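Local atomic coordinates of acinetobacter secreted protease CpaA (Acinetobacter nosocomialis M2, PDB entry 6O38), a protein that probably cleaves proteins as a secreted zinc metalloprotease of the metzincin type, exported by the type II secretion system with the help of its chaperone CpaB. Residues A393-L396 against R397-G401. Sequence-based numbering, arbitrary orientation.
Sequences AAKL and RMIEG
Glu400 OE2, gripped by Arg113 of the chaperone CpaB in a salt bridge and by Thr131 of CpaB in a hydrogen bond, also lies 3.7 Å from Leu396 CD1, one helical turn back. The arginine charge would favour an ionised carboxylate. Leu396 and Glu400 run side by side in the same direction, a leucine branch lying alongside the acid. Glu400 has CG beside its own backbone N (chi1 -64°) and a bend at chi2, and Glu400 CG passes 3.4 Å from Leu396 O. Leu396 O also accepts a hydrogen bond from Glu400 N at 3.2 Å, with the donor tilted 25° from the carbonyl plane. Two more i to i+4 bonds, Arg397 N to Ala393 O at 2.9 Å and Ile399 N to Lys395 O at 3.2 Å, continue the alpha-helical pattern. On another flank Lys395 and Ile399 point the same way, and Lys395 NZ comes 4.1 Å from Ile399 CG1. Met398, a selenomethionine, sets CG 3.5 Å from Ala394 O. Arg397 runs extended from CG to NE and links its own chain to the chaperone: NE forms a salt bridge with Glu153 of CpaB, while NH2 hydrogen-bonds to Cys491 O, of a disulfide cysteine of CpaA, and these two partners should limit rotation of the guanidinium. In the reprolysin-like (M12B) protease part, helix 391-411 lies with Met398 against strands 367-381, 416-425 and 457-462 through Leu379, Tyr423, Tyr459 and Gln461, whose NE2 also hydrogen-bonds to Ala394 O, and its other flank faces the chaperone.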
loop_
_atom_site.group_PDB
_atom_site.type_symbol
_atom_site.label_atom_id
_atom_site.label_comp_id
_atom_site.label_asym_id
_atom_site.label_seq_id
_atom_site.Cartn_x
_atom_site.Cartn_y
_atom_site.Cartn_z
ATOM N N ALA A 393 12.775 -16.367 -15.429
ATOM C CA ALA A 393 11.554 -16.075 -14.683
ATOM C C ALA A 393 11.613 -16.611 -13.258
ATOM O O ALA A 393 11.169 -15.939 -12.319
ATOM C CB ALA A 393 10.343 -16.646 -15.418
ATOM N N ALA A 394 12.138 -17.825 -13.076
ATOM C CA ALA A 394 12.186 -18.411 -11.739
ATOM C C ALA A 394 13.060 -17.586 -10.803
ATOM O O ALA A 394 12.723 -17.404 -9.627
ATOM C CB ALA A 394 12.688 -19.852 -11.813
ATOM N N LYS A 395 14.192 -17.088 -11.303
ATOM C CA LYS A 395 15.017 -16.189 -10.503
ATOM C C LYS A 395 14.280 -14.889 -10.208
ATOM O O LYS A 395 14.388 -14.339 -9.106
ATOM C CB LYS A 395 16.340 -15.912 -11.219
ATOM C CG LYS A 395 17.401 -15.272 -10.338
ATOM C CD LYS A 395 18.748 -15.224 -11.042
ATOM C CE LYS A 395 19.760 -14.409 -10.252
ATOM N NZ LYS A 395 19.227 -13.076 -9.855
ATOM N N LEU A 396 13.523 -14.385 -11.186
ATOM C CA LEU A 396 12.771 -13.149 -10.994
ATOM C C LEU A 396 11.724 -13.295 -9.897
ATOM O O LEU A 396 11.486 -12.357 -9.127
ATOM C CB LEU A 396 12.107 -12.735 -12.308
ATOM C CG LEU A 396 11.489 -11.337 -12.351
ATOM C CD1 LEU A 396 12.393 -10.334 -11.657
ATOM C CD2 LEU A 396 11.206 -10.918 -13.785
ATOM N N ARG A 397 11.080 -14.462 -9.817
ATOM C CA ARG A 397 10.012 -14.655 -8.842
ATOM C C ARG A 397 10.537 -14.560 -7.415
ATOM O O ARG A 397 9.895 -13.957 -6.548
ATOM C CB ARG A 397 9.336 -16.006 -9.074
ATOM C CG ARG A 397 7.946 -16.127 -8.475
ATOM C CD ARG A 397 7.372 -17.507 -8.740
ATOM N NE ARG A 397 5.933 -17.568 -8.502
ATOM C CZ ARG A 397 5.381 -17.975 -7.365
ATOM N NH1 ARG A 397 6.146 -18.354 -6.351
ATOM N NH2 ARG A 397 4.061 -18.000 -7.241
HETATM N N MSE A 398 11.703 -15.143 -7.154
HETATM C CA MSE A 398 12.266 -15.154 -5.809
HETATM C C MSE A 398 12.814 -13.785 -5.417
HETATM O O MSE A 398 12.741 -13.394 -4.253
HETATM C CB MSE A 398 13.364 -16.215 -5.702
HETATM C CG MSE A 398 12.933 -17.590 -6.183
HETATM SE SE MSE A 398 14.138 -19.012 -5.617
HETATM C CE MSE A 398 13.827 -18.912 -3.694
ATOM N N ILE A 399 13.363 -13.063 -6.397
ATOM C CA ILE A 399 13.900 -11.731 -6.127
ATOM C C ILE A 399 12.789 -10.787 -5.684
ATOM O O ILE A 399 12.959 -10.004 -4.741
ATOM C CB ILE A 399 14.645 -11.194 -7.364
ATOM C CG1 ILE A 399 15.945 -11.974 -7.581
ATOM C CG2 ILE A 399 14.936 -9.709 -7.214
ATOM C CD1 ILE A 399 16.801 -12.096 -6.337
ATOM N N GLU A 400 11.633 -10.850 -6.349
ATOM C CA GLU A 400 10.502 -10.028 -5.933
ATOM C C GLU A 400 10.029 -10.402 -4.534
ATOM O O GLU A 400 9.546 -9.541 -3.791
ATOM C CB GLU A 400 9.356 -10.158 -6.937
ATOM C CG GLU A 400 9.685 -9.634 -8.328
ATOM C CD GLU A 400 10.210 -8.208 -8.316
ATOM O OE1 GLU A 400 9.715 -7.392 -7.510
ATOM O OE2 GLU A 400 11.121 -7.905 -9.115
ATOM N N GLY A 401 10.157 -11.678 -4.162
ATOM C CA GLY A 401 9.879 -12.067 -2.790
ATOM C C GLY A 401 10.851 -11.446 -1.806
ATOM O O GLY A 401 10.471 -11.069 -0.695
#